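Local coordinates for protein D-glyceraldehyde dehydrogenase (NADP(+)) (Thermoplasma acidophilum, PDB 5IZD) that catalyses the NADP-dependent oxidation of D-glyceraldehyde to (R)-glycerate in the non-phosphorylated Entner-Doudoroff pathway, at residues V143-W148 / Y211-K216; I221-S226 / Q231-K236; V169-S174 / G179-I184. One frame throughout, in Å; residues are numbered along the deposited sequence.

Interaction 1 (V143-W148 / Y211-K216); sequences VALTPW and YIVEHK. With NAP (NADP nicotinamide-adenine-dinucleotide phosphate), chain I.
Val143 and Ile212 meet through methyl groups, with Val143 CG1 3.6 Å from Ile212 CG2. Val143 CG2 lies nearly as close to the same methyl, so the fork of the valine straddles it. CG1 of Val143 stands anti to the backbone N (chi1 169°), which turns it from the strand toward the helix. Two residues further on, Leu145 CD1 lies 3.9 Å from Val213 CG1. This second pair also bears the coenzyme. Leu145 CD1 is 3.7 Å from NAP N3A, and Val213 CG1 is 3.9 Å from NAP C2A. The two methyls thus meet the adenine at neighbouring atoms, N3A and C2A. All four residues are buried, and the contact between the segments is wholly apolar.

The rest of 211-216 lies nearer solvent. Tyr211, Glu214 and His215 are partly exposed. Lys216 is exposed, and its side chain is not modelled beyond CG. Tyr211 OH is hydrogen-bonded to Asp43 of helix 39-77.

Past the strand, segment 143-148 grips the coenzyme by polar atoms. Thr146 O accepts a hydrogen bond from the ribose hydroxyl, 2.8 Å from NAP O3B. Trp148 NE1 donates to the pyrophosphate, 2.8 Å from NAP O2N, with an N-H...O angle of 154°. That oxygen sits at the indole edge, near the ring plane. Coenzyme bound at the carboxyl ends of parallel strands, with a helix packed beside them, is typical of the Rossmann-like coenzyme domain of aldehyde dehydrogenases.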
loop_
_atom_site.group_PDB
_atom_site.type_symbol
_atom_site.label_atom_id
_atom_site.label_comp_id
_atom_site.label_asym_id
_atom_site.label_seq_id
_atom_site.Cartn_x
_atom_site.Cartn_y
_atom_site.Cartn_z
ATOM N N VAL A 143 -19.764 8.024 -16.798
ATOM C CA VAL A 143 -21.166 8.276 -16.719
ATOM C C VAL A 143 -21.587 7.985 -15.280
ATOM O O VAL A 143 -21.260 6.878 -14.678
ATOM C CB VAL A 143 -21.969 7.413 -17.708
ATOM C CG1 VAL A 143 -23.455 7.511 -17.407
ATOM C CG2 VAL A 143 -21.694 7.822 -19.145
ATOM N N ALA A 144 -22.223 8.986 -14.696
ATOM C CA ALA A 144 -22.676 8.941 -13.313
ATOM C C ALA A 144 -24.194 8.982 -13.267
ATOM O O ALA A 144 -24.808 9.907 -13.820
ATOM C CB ALA A 144 -22.110 10.084 -12.517
ATOM N N LEU A 145 -24.786 7.921 -12.690
ATOM C CA LEU A 145 -26.222 7.729 -12.658
ATOM C C LEU A 145 -26.612 7.716 -11.193
ATOM O O LEU A 145 -26.244 6.772 -10.451
ATOM C CB LEU A 145 -26.651 6.432 -13.350
ATOM C CG LEU A 145 -26.302 6.319 -14.818
ATOM C CD1 LEU A 145 -26.418 4.861 -15.240
ATOM C CD2 LEU A 145 -27.124 7.193 -15.692
ATOM N N THR A 146 -27.325 8.752 -10.751
ATOM C CA THR A 146 -27.598 8.925 -9.313
ATOM C C THR A 146 -29.051 8.632 -8.972
ATOM O O THR A 146 -29.969 8.841 -9.818
ATOM C CB THR A 146 -27.144 10.306 -8.751
ATOM O OG1 THR A 146 -27.685 11.368 -9.518
ATOM C CG2 THR A 146 -25.646 10.385 -8.821
ATOM N N PRO A 147 -29.276 8.106 -7.748
ATOM C CA PRO A 147 -30.648 7.853 -7.280
ATOM C C PRO A 147 -31.340 9.060 -6.580
ATOM O O PRO A 147 -30.750 10.135 -6.413
ATOM C CB PRO A 147 -30.451 6.717 -6.311
ATOM C CG PRO A 147 -29.155 7.054 -5.677
ATOM C CD PRO A 147 -28.293 7.737 -6.713
ATOM N N TRP A 148 -32.591 8.876 -6.190
ATOM C CA TRP A 148 -33.375 9.972 -5.602
ATOM C C TRP A 148 -33.227 10.033 -4.083
ATOM O O TRP A 148 -33.567 11.085 -3.474
ATOM C CB TRP A 148 -34.888 9.855 -5.956
ATOM C CG TRP A 148 -35.449 8.464 -5.754
ATOM C CD1 TRP A 148 -35.578 7.502 -6.699
ATOM C CD2 TRP A 148 -35.860 7.876 -4.519
ATOM N NE1 TRP A 148 -36.091 6.362 -6.146
ATOM C CE2 TRP A 148 -36.254 6.566 -4.795
ATOM C CE3 TRP A 148 -35.968 8.347 -3.224
ATOM C CZ2 TRP A 148 -36.737 5.684 -3.784
ATOM C CZ3 TRP A 148 -36.413 7.475 -2.215
ATOM C CH2 TRP A 148 -36.823 6.169 -2.510
ATOM N N TYR A 211 -29.302 4.049 -23.715
ATOM C CA TYR A 211 -28.512 4.697 -24.760
ATOM C C TYR A 211 -27.200 5.262 -24.219
ATOM O O TYR A 211 -26.133 5.088 -24.846
ATOM C CB TYR A 211 -29.368 5.768 -25.452
ATOM C CG TYR A 211 -28.660 6.396 -26.591
ATOM C CD1 TYR A 211 -28.605 5.757 -27.854
ATOM C CD2 TYR A 211 -27.998 7.621 -26.432
ATOM C CE1 TYR A 211 -27.908 6.329 -28.926
ATOM C CE2 TYR A 211 -27.298 8.210 -27.510
ATOM C CZ TYR A 211 -27.251 7.563 -28.754
ATOM O OH TYR A 211 -26.543 8.148 -29.791
ATOM N N ILE A 212 -27.281 5.910 -23.058
ATOM C CA ILE A 212 -26.101 6.475 -22.387
ATOM C C ILE A 212 -25.122 5.356 -22.014
ATOM O O ILE A 212 -23.921 5.442 -22.266
ATOM C CB ILE A 212 -26.439 7.263 -21.088
ATOM C CG1 ILE A 212 -27.424 8.405 -21.309
ATOM C CG2 ILE A 212 -25.215 7.984 -20.556
ATOM C CD1 ILE A 212 -28.108 8.894 -20.027
ATOM N N VAL A 213 -25.642 4.297 -21.413
ATOM C CA VAL A 213 -24.756 3.261 -20.894
ATOM C C VAL A 213 -24.064 2.442 -21.973
ATOM O O VAL A 213 -22.919 2.089 -21.786
ATOM C CB VAL A 213 -25.403 2.327 -19.873
ATOM C CG1 VAL A 213 -26.030 3.125 -18.723
ATOM C CG2 VAL A 213 -26.423 1.428 -20.500
ATOM N N GLU A 214 -24.736 2.116 -23.070
ATOM C CA GLU A 214 -24.061 1.312 -24.119
ATOM C C GLU A 214 -23.179 2.064 -25.166
ATOM O O GLU A 214 -22.577 1.431 -26.002
ATOM C CB GLU A 214 -25.072 0.426 -24.803
ATOM C CG GLU A 214 -26.079 1.177 -25.616
ATOM C CD GLU A 214 -27.243 0.309 -26.058
ATOM O OE1 GLU A 214 -28.015 0.820 -26.904
ATOM O OE2 GLU A 214 -27.372 -0.872 -25.633
ATOM N N HIS A 215 -23.097 3.390 -25.077
ATOM C CA HIS A 215 -22.426 4.269 -26.038
ATOM C C HIS A 215 -20.936 3.888 -26.217
ATOM O O HIS A 215 -20.244 3.710 -25.226
ATOM C CB HIS A 215 -22.534 5.718 -25.523
ATOM C CG HIS A 215 -22.256 6.762 -26.551
ATOM N ND1 HIS A 215 -20.982 7.078 -26.948
ATOM C CD2 HIS A 215 -23.075 7.605 -27.223
ATOM C CE1 HIS A 215 -21.021 8.042 -27.851
ATOM N NE2 HIS A 215 -22.278 8.394 -28.023
ATOM N N LYS A 216 -20.467 3.820 -27.461
ATOM C CA LYS A 216 -19.126 3.308 -27.805
ATOM C C LYS A 216 -17.981 4.023 -27.063
ATOM O O LYS A 216 -16.918 3.413 -26.823
ATOM C CB LYS A 216 -18.869 3.340 -29.345
ATOM C CG LYS A 216 -19.812 2.482 -30.216
HETATM P PA NAP I . -33.393 3.250 -10.277
HETATM O O1A NAP I . -34.407 2.958 -11.338
HETATM O O2A NAP I . -32.348 2.196 -9.978
HETATM O O5B NAP I . -32.666 4.666 -10.647
HETATM C C5B NAP I . -31.270 4.963 -10.418
HETATM C C4B NAP I . -30.699 5.798 -11.580
HETATM O O4B NAP I . -30.617 4.991 -12.770
HETATM C C3B NAP I . -31.602 6.987 -11.965
HETATM O O3B NAP I . -30.775 8.083 -12.440
HETATM C C2B NAP I . -32.432 6.426 -13.087
HETATM O O2B NAP I . -33.070 7.417 -13.887
HETATM C C1B NAP I . -31.401 5.619 -13.828
HETATM N N9A NAP I . -31.930 4.601 -14.748
HETATM C C8A NAP I . -33.158 4.014 -14.757
HETATM N N7A NAP I . -33.290 3.154 -15.744
HETATM C C5A NAP I . -32.046 3.176 -16.384
HETATM C C6A NAP I . -31.542 2.485 -17.487
HETATM N N6A NAP I . -32.253 1.578 -18.167
HETATM N N1A NAP I . -30.274 2.734 -17.873
HETATM C C2A NAP I . -29.559 3.660 -17.209
HETATM N N3A NAP I . -29.969 4.378 -16.154
HETATM C C4A NAP I . -31.233 4.067 -15.788
HETATM O O3 NAP I . -34.189 3.581 -8.943
HETATM P PN NAP I . -35.772 3.631 -8.652
HETATM O O1N NAP I . -36.414 4.748 -9.456
HETATM O O2N NAP I . -36.004 3.773 -7.168
HETATM O O5D NAP I . -36.302 2.262 -9.148
HETATM P P2B NAP I . -34.704 7.646 -13.715
HETATM O O1X NAP I . -35.089 8.703 -14.762
HETATM O O2X NAP I . -34.954 8.163 -12.378
HETATM O O3X NAP I . -35.424 6.370 -13.990
#

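Interaction 2 (I221-S226 / Q231-K236); sequences ITMTGS and QRIMQK. With NAP (NADP nicotinamide-adenine-dinucleotide phosphate), chain I.
Ile221, in the first strand of a beta-alpha-beta unit, rests on the helix that follows it: Ile221 CG2 is 4.0 Å from Ile233 CG2. The unit runs from strand 220-224 through helix 227-236 to strand 243-247.

Met223 makes the closer contact, its CG 3.6 Å from Ile233 CD1. The chain bends at chi2 (-90°), so SD and CE curl round the same methyl. Met223 CE then comes to 3.7 Å from the phosphate oxygen NAP O2A. Ile233 is thus the one helix residue that meets both strand side chains. Ile233 CG1 also lies near the adenine, 4.1 Å from NAP C2A.

Thr224 turns to the other side of the sheet, where its OG1 is hydrogen-bonded to Lys158. Gly225 follows with its CA 3.4 Å from NAP O2A. A side chain would collide with that oxygen.

One face of the helix meets a second subunit: Gln231 and Gln235 are hydrogen-bonded to Ser238 of that subunit. Arg232 forms a salt bridge with Asp210, and its guanidinium edge lies by the adenine amino group.

Ser226 is the N-cap of helix 227-236. Ser226 N points almost straight at NAP O2A, 2.7 Å away with an N-H...O angle of 177°.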
loop_
_atom_site.group_PDB
_atom_site.type_symbol
_atom_site.label_atom_id
_atom_site.label_comp_id
_atom_site.label_asym_id
_atom_site.label_seq_id
_atom_site.Cartn_x
_atom_site.Cartn_y
_atom_site.Cartn_z
ATOM N N ILE A 221 -18.964 3.427 -15.796
ATOM C CA ILE A 221 -20.299 3.727 -15.276
ATOM C C ILE A 221 -20.282 3.561 -13.761
ATOM O O ILE A 221 -19.948 2.473 -13.224
ATOM C CB ILE A 221 -21.375 2.846 -15.927
ATOM C CG1 ILE A 221 -21.461 3.185 -17.430
ATOM C CG2 ILE A 221 -22.768 3.170 -15.360
ATOM C CD1 ILE A 221 -22.017 2.091 -18.290
ATOM N N THR A 222 -20.614 4.647 -13.081
ATOM C CA THR A 222 -20.791 4.682 -11.657
ATOM C C THR A 222 -22.271 4.957 -11.338
ATOM O O THR A 222 -22.831 5.961 -11.807
ATOM C CB THR A 222 -19.823 5.659 -10.966
ATOM O OG1 THR A 222 -19.996 5.548 -9.549
ATOM C CG2 THR A 222 -19.984 7.110 -11.376
ATOM N N MET A 223 -22.919 4.044 -10.617
ATOM C CA MET A 223 -24.397 4.050 -10.501
ATOM C C MET A 223 -24.817 3.547 -9.146
ATOM O O MET A 223 -24.180 2.628 -8.584
ATOM C CB MET A 223 -25.062 3.196 -11.591
ATOM C CG MET A 223 -26.544 2.967 -11.421
ATOM S SD MET A 223 -26.996 1.509 -10.467
ATOM C CE MET A 223 -28.776 1.378 -10.686
ATOM N N THR A 224 -25.895 4.126 -8.630
ATOM C CA THR A 224 -26.496 3.640 -7.407
ATOM C C THR A 224 -28.002 3.636 -7.646
ATOM O O THR A 224 -28.494 4.545 -8.283
ATOM C CB THR A 224 -26.066 4.490 -6.199
ATOM O OG1 THR A 224 -24.654 4.367 -5.984
ATOM C CG2 THR A 224 -26.802 4.101 -4.914
ATOM N N GLY A 225 -28.687 2.595 -7.197
ATOM C CA GLY A 225 -30.137 2.428 -7.347
ATOM C C GLY A 225 -30.633 1.015 -7.157
ATOM O O GLY A 225 -30.044 0.229 -6.358
ATOM N N SER A 226 -31.636 0.635 -7.924
ATOM C CA SER A 226 -32.314 -0.627 -7.695
ATOM C C SER A 226 -31.583 -1.788 -8.360
ATOM O O SER A 226 -30.844 -1.636 -9.308
ATOM C CB SER A 226 -33.756 -0.596 -8.241
ATOM O OG SER A 226 -33.656 -0.615 -9.662
ATOM N N GLN A 231 -28.771 -4.649 -12.981
ATOM C CA GLN A 231 -28.674 -5.831 -13.852
ATOM C C GLN A 231 -28.778 -5.416 -15.322
ATOM O O GLN A 231 -28.025 -5.880 -16.163
ATOM C CB GLN A 231 -29.723 -6.864 -13.529
ATOM C CG GLN A 231 -29.621 -7.459 -12.141
ATOM C CD GLN A 231 -30.753 -8.387 -11.835
ATOM O OE1 GLN A 231 -31.884 -7.964 -11.623
ATOM N NE2 GLN A 231 -30.474 -9.657 -11.843
ATOM N N ARG A 232 -29.666 -4.479 -15.608
ATOM C CA ARG A 232 -29.816 -3.962 -16.961
ATOM C C ARG A 232 -28.572 -3.204 -17.446
ATOM O O ARG A 232 -28.129 -3.411 -18.575
ATOM C CB ARG A 232 -31.066 -3.093 -17.065
ATOM C CG ARG A 232 -31.401 -2.663 -18.472
ATOM C CD ARG A 232 -32.841 -2.200 -18.628
ATOM N NE ARG A 232 -33.137 -1.814 -20.029
ATOM C CZ ARG A 232 -33.559 -2.643 -21.009
ATOM N NH1 ARG A 232 -33.740 -3.950 -20.806
ATOM N NH2 ARG A 232 -33.820 -2.180 -22.232
ATOM N N ILE A 233 -28.009 -2.359 -16.594
ATOM C CA ILE A 233 -26.812 -1.630 -16.956
ATOM C C ILE A 233 -25.657 -2.603 -17.270
ATOM O O ILE A 233 -24.936 -2.432 -18.251
ATOM C CB ILE A 233 -26.395 -0.655 -15.834
ATOM C CG1 ILE A 233 -27.364 0.495 -15.795
ATOM C CG2 ILE A 233 -24.938 -0.181 -16.010
ATOM C CD1 ILE A 233 -27.352 1.268 -14.506
ATOM N N MET A 234 -25.499 -3.615 -16.436
ATOM C CA MET A 234 -24.487 -4.601 -16.673
ATOM C C MET A 234 -24.684 -5.311 -17.995
ATOM O O MET A 234 -23.710 -5.549 -18.714
ATOM C CB MET A 234 -24.432 -5.613 -15.495
ATOM C CG MET A 234 -23.232 -6.498 -15.476
ATOM S SD MET A 234 -23.106 -7.384 -13.888
ATOM C CE MET A 234 -21.921 -8.625 -14.367
ATOM N N GLN A 235 -25.913 -5.684 -18.324
ATOM C CA GLN A 235 -26.179 -6.309 -19.633
ATOM C C GLN A 235 -25.829 -5.383 -20.820
ATOM O O GLN A 235 -25.162 -5.817 -21.760
ATOM C CB GLN A 235 -27.637 -6.707 -19.749
ATOM C CG GLN A 235 -28.039 -7.862 -18.845
ATOM C CD GLN A 235 -29.543 -7.844 -18.608
ATOM O OE1 GLN A 235 -30.255 -7.086 -19.244
ATOM N NE2 GLN A 235 -30.017 -8.657 -17.662
ATOM N N LYS A 236 -26.277 -4.112 -20.752
ATOM C CA LYS A 236 -26.014 -3.133 -21.814
ATOM C C LYS A 236 -24.543 -2.765 -21.959
ATOM O O LYS A 236 -24.059 -2.646 -23.093
ATOM C CB LYS A 236 -26.839 -1.857 -21.642
ATOM C CG LYS A 236 -28.327 -2.054 -21.654
ATOM C CD LYS A 236 -28.785 -2.832 -22.864
ATOM C CE LYS A 236 -30.296 -2.754 -22.986
ATOM N NZ LYS A 236 -30.727 -3.747 -24.006
HETATM P PA NAP I . -33.393 3.250 -10.277
HETATM O O1A NAP I . -34.407 2.958 -11.338
HETATM O O2A NAP I . -32.348 2.196 -9.978
HETATM O O5B NAP I . -32.666 4.666 -10.647
HETATM C C5B NAP I . -31.270 4.963 -10.418
HETATM C C4B NAP I . -30.699 5.798 -11.580
HETATM O O4B NAP I . -30.617 4.991 -12.770
HETATM C C3B NAP I . -31.602 6.987 -11.965
HETATM O O3B NAP I . -30.775 8.083 -12.440
HETATM C C2B NAP I . -32.432 6.426 -13.087
HETATM O O2B NAP I . -33.070 7.417 -13.887
HETATM C C1B NAP I . -31.401 5.619 -13.828
HETATM N N9A NAP I . -31.930 4.601 -14.748
HETATM C C8A NAP I . -33.158 4.014 -14.757
HETATM N N7A NAP I . -33.290 3.154 -15.744
HETATM C C5A NAP I . -32.046 3.176 -16.384
HETATM C C6A NAP I . -31.542 2.485 -17.487
HETATM N N6A NAP I . -32.253 1.578 -18.167
HETATM N N1A NAP I . -30.274 2.734 -17.873
HETATM C C2A NAP I . -29.559 3.660 -17.209
HETATM N N3A NAP I . -29.969 4.378 -16.154
HETATM C C4A NAP I . -31.233 4.067 -15.788
HETATM O O3 NAP I . -34.189 3.581 -8.943
HETATM P PN NAP I . -35.772 3.631 -8.652
HETATM O O1N NAP I . -36.414 4.748 -9.456
HETATM O O2N NAP I . -36.004 3.773 -7.168
HETATM O O5D NAP I . -36.302 2.262 -9.148
HETATM P P2B NAP I . -34.704 7.646 -13.715
HETATM O O1X NAP I . -35.089 8.703 -14.762
HETATM O O2X NAP I . -34.954 8.163 -12.378
HETATM O O3X NAP I . -35.424 6.370 -13.990
#

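Interaction 3 (V169-S174 / G179-I184); sequences VVLKPS and GSAEWI. With NAP (NADP nicotinamide-adenine-dinucleotide phosphate), chain I.
Pro173 and Ala181 touch side chain to side chain, with Pro173 CB 3.7 Å from Ala181 CB. The CG of the proline ring lies only slightly further from the same methyl. Leu171 reaches it more loosely, with Leu171 CD2 4.3 Å from Ala181 CB. One alanine methyl therefore takes both contacts from 169-174. Its small size probably allows the close approach of helix 178-190, and Pro173 and Ala181 CA atoms are 6.6 Å apart. Phe200 of strand 198-200 also packs on Pro173 and Ala181.

Lys172, between the two, turns from the helix to the coenzyme. Beyond CB, CG stands anti to the backbone N (chi1 179°), and the chain bends at chi2 (-107°). Lys172 CD is the first atom to meet the ribose, 4.0 Å from NAP O3B. Lys172 CE comes to 3.3 Å from NAP O2B, the oxygen that bridges sugar and 2'-phosphate. A second bend at chi4 (-80°) sets the tip. Lys172 NZ is hydrogen-bonded to NAP O2B at 3.0 Å and to the phosphate oxygen NAP O1X at 3.1 Å. NZ also lies by Pro173 O, but that separation is too short to be trusted in detail. Ser174 follows with its CA 3.4 Å from NAP O2X.

With a methionine in place of Lys172, the 2'-phosphate would probably lose a charged partner and two hydrogen bonds, and could turn more freely.

The 2'-phosphate is what NADP has and NAD lacks. A lysine bound to its oxygens probably offsets the negative charge and is consistent with the NADP dependence of this enzyme.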
loop_
_atom_site.group_PDB
_atom_site.type_symbol
_atom_site.label_atom_id
_atom_site.label_comp_id
_atom_site.label_asym_id
_atom_site.label_seq_id
_atom_site.Cartn_x
_atom_site.Cartn_y
_atom_site.Cartn_z
ATOM N N VAL A 169 -16.849 13.910 -17.095
ATOM C CA VAL A 169 -18.066 13.369 -16.507
ATOM C C VAL A 169 -19.342 13.851 -17.229
ATOM O O VAL A 169 -19.487 15.049 -17.534
ATOM C CB VAL A 169 -18.213 13.745 -15.010
ATOM C CG1 VAL A 169 -19.549 13.251 -14.448
ATOM C CG2 VAL A 169 -17.050 13.274 -14.179
ATOM N N VAL A 170 -20.219 12.885 -17.495
ATOM C CA VAL A 170 -21.646 13.088 -17.848
ATOM C C VAL A 170 -22.556 12.527 -16.725
ATOM O O VAL A 170 -22.599 11.280 -16.486
ATOM C CB VAL A 170 -22.016 12.404 -19.174
ATOM C CG1 VAL A 170 -23.474 12.660 -19.541
ATOM C CG2 VAL A 170 -21.083 12.839 -20.305
ATOM N N LEU A 171 -23.235 13.444 -16.024
ATOM C CA LEU A 171 -24.150 13.138 -14.932
ATOM C C LEU A 171 -25.640 13.126 -15.388
ATOM O O LEU A 171 -26.110 14.105 -16.008
ATOM C CB LEU A 171 -23.944 14.139 -13.769
ATOM C CG LEU A 171 -24.939 14.114 -12.597
ATOM C CD1 LEU A 171 -24.775 12.873 -11.712
ATOM C CD2 LEU A 171 -24.743 15.322 -11.728
ATOM N N LYS A 172 -26.382 12.095 -15.022
ATOM C CA LYS A 172 -27.814 11.997 -15.238
ATOM C C LYS A 172 -28.436 11.585 -13.906
ATOM O O LYS A 172 -28.253 10.472 -13.471
ATOM C CB LYS A 172 -28.199 11.059 -16.351
ATOM C CG LYS A 172 -29.691 10.928 -16.579
ATOM C CD LYS A 172 -30.223 9.603 -16.089
ATOM C CE LYS A 172 -31.729 9.457 -16.130
ATOM N NZ LYS A 172 -32.363 10.114 -14.987
ATOM N N PRO A 173 -29.147 12.502 -13.263
ATOM C CA PRO A 173 -29.733 12.204 -11.978
ATOM C C PRO A 173 -31.082 11.530 -12.104
ATOM O O PRO A 173 -31.606 11.338 -13.159
ATOM C CB PRO A 173 -29.872 13.556 -11.361
ATOM C CG PRO A 173 -30.202 14.431 -12.525
ATOM C CD PRO A 173 -29.393 13.893 -13.660
ATOM N N SER A 174 -31.613 11.141 -10.977
ATOM C CA SER A 174 -32.916 10.514 -10.939
ATOM C C SER A 174 -33.949 11.505 -11.462
ATOM O O SER A 174 -33.871 12.728 -11.175
ATOM C CB SER A 174 -33.295 10.111 -9.519
ATOM O OG SER A 174 -34.690 9.931 -9.425
ATOM N N GLY A 179 -33.255 18.733 -9.165
ATOM C CA GLY A 179 -32.923 20.096 -8.686
ATOM C C GLY A 179 -31.611 20.102 -7.867
ATOM O O GLY A 179 -30.744 20.981 -8.017
ATOM N N SER A 180 -31.469 19.130 -6.995
ATOM C CA SER A 180 -30.302 19.142 -6.112
ATOM C C SER A 180 -29.031 18.865 -6.938
ATOM O O SER A 180 -27.986 19.477 -6.723
ATOM C CB SER A 180 -30.522 18.206 -4.909
ATOM O OG SER A 180 -30.768 16.891 -5.343
ATOM N N ALA A 181 -29.155 18.026 -7.958
ATOM C CA ALA A 181 -28.016 17.698 -8.802
ATOM C C ALA A 181 -27.607 18.940 -9.606
ATOM O O ALA A 181 -26.443 19.275 -9.715
ATOM C CB ALA A 181 -28.373 16.566 -9.726
ATOM N N GLU A 182 -28.606 19.604 -10.173
ATOM C CA GLU A 182 -28.362 20.774 -10.994
ATOM C C GLU A 182 -27.673 21.800 -10.175
ATOM O O GLU A 182 -26.818 22.485 -10.668
ATOM C CB GLU A 182 -29.651 21.409 -11.503
ATOM C CG GLU A 182 -29.376 22.397 -12.631
ATOM C CD GLU A 182 -30.328 23.531 -12.702
ATOM O OE1 GLU A 182 -30.678 24.069 -11.618
ATOM O OE2 GLU A 182 -30.726 23.897 -13.856
ATOM N N TRP A 183 -28.128 21.977 -8.947
ATOM C CA TRP A 183 -27.557 23.010 -8.083
ATOM C C TRP A 183 -26.040 22.736 -7.761
ATOM O O TRP A 183 -25.185 23.651 -7.839
ATOM C CB TRP A 183 -28.409 23.160 -6.838
ATOM C CG TRP A 183 -28.011 24.243 -5.906
ATOM C CD1 TRP A 183 -28.548 25.479 -5.844
ATOM C CD2 TRP A 183 -26.969 24.193 -4.872
ATOM N NE1 TRP A 183 -27.941 26.209 -4.844
ATOM C CE2 TRP A 183 -26.999 25.437 -4.209
ATOM C CE3 TRP A 183 -26.077 23.226 -4.439
ATOM C CZ2 TRP A 183 -26.121 25.756 -3.163
ATOM C CZ3 TRP A 183 -25.190 23.518 -3.359
ATOM C CH2 TRP A 183 -25.224 24.782 -2.749
ATOM N N ILE A 184 -25.721 21.484 -7.499
ATOM C CA ILE A 184 -24.339 21.074 -7.250
ATOM C C ILE A 184 -23.480 21.288 -8.469
ATOM O O ILE A 184 -22.419 21.887 -8.357
ATOM C CB ILE A 184 -24.269 19.603 -6.773
ATOM C CG1 ILE A 184 -24.846 19.533 -5.365
ATOM C CG2 ILE A 184 -22.834 19.094 -6.755
ATOM C CD1 ILE A 184 -25.253 18.161 -4.935
HETATM P PA NAP I . -33.393 3.250 -10.277
HETATM O O1A NAP I . -34.407 2.958 -11.338
HETATM O O2A NAP I . -32.348 2.196 -9.978
HETATM O O5B NAP I . -32.666 4.666 -10.647
HETATM C C5B NAP I . -31.270 4.963 -10.418
HETATM C C4B NAP I . -30.699 5.798 -11.580
HETATM O O4B NAP I . -30.617 4.991 -12.770
HETATM C C3B NAP I . -31.602 6.987 -11.965
HETATM O O3B NAP I . -30.775 8.083 -12.440
HETATM C C2B NAP I . -32.432 6.426 -13.087
HETATM O O2B NAP I . -33.070 7.417 -13.887
HETATM C C1B NAP I . -31.401 5.619 -13.828
HETATM N N9A NAP I . -31.930 4.601 -14.748
HETATM C C8A NAP I . -33.158 4.014 -14.757
HETATM N N7A NAP I . -33.290 3.154 -15.744
HETATM C C5A NAP I . -32.046 3.176 -16.384
HETATM C C6A NAP I . -31.542 2.485 -17.487
HETATM N N6A NAP I . -32.253 1.578 -18.167
HETATM N N1A NAP I . -30.274 2.734 -17.873
HETATM C C2A NAP I . -29.559 3.660 -17.209
HETATM N N3A NAP I . -29.969 4.378 -16.154
HETATM C C4A NAP I . -31.233 4.067 -15.788
HETATM O O3 NAP I . -34.189 3.581 -8.943
HETATM P PN NAP I . -35.772 3.631 -8.652
HETATM O O1N NAP I . -36.414 4.748 -9.456
HETATM O O2N NAP I . -36.004 3.773 -7.168
HETATM O O5D NAP I . -36.302 2.262 -9.148
HETATM P P2B NAP I . -34.704 7.646 -13.715
HETATM O O1X NAP I . -35.089 8.703 -14.762
HETATM O O2X NAP I . -34.954 8.163 -12.378
HETATM O O3X NAP I . -35.424 6.370 -13.990
#

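In the fold
All three interactions belong to the coenzyme-binding part of the fold and touch the same NADP. Their strands lie in one mixed sheet, with 130-145 between 168-172 and 220-224, all three parallel. Interaction 1 shares backbone hydrogen bonds with both others; its centre lies about 8 Å from that of interaction 2 and about 12 Å from that of interaction 3. Interactions 2 and 3 do not touch, and their centres are about 17 Å apart. Along the chain, interaction 3 falls between the two segments of interaction 1, and interaction 2 follows. The strand ends thus gather residues far apart in sequence round one coenzyme.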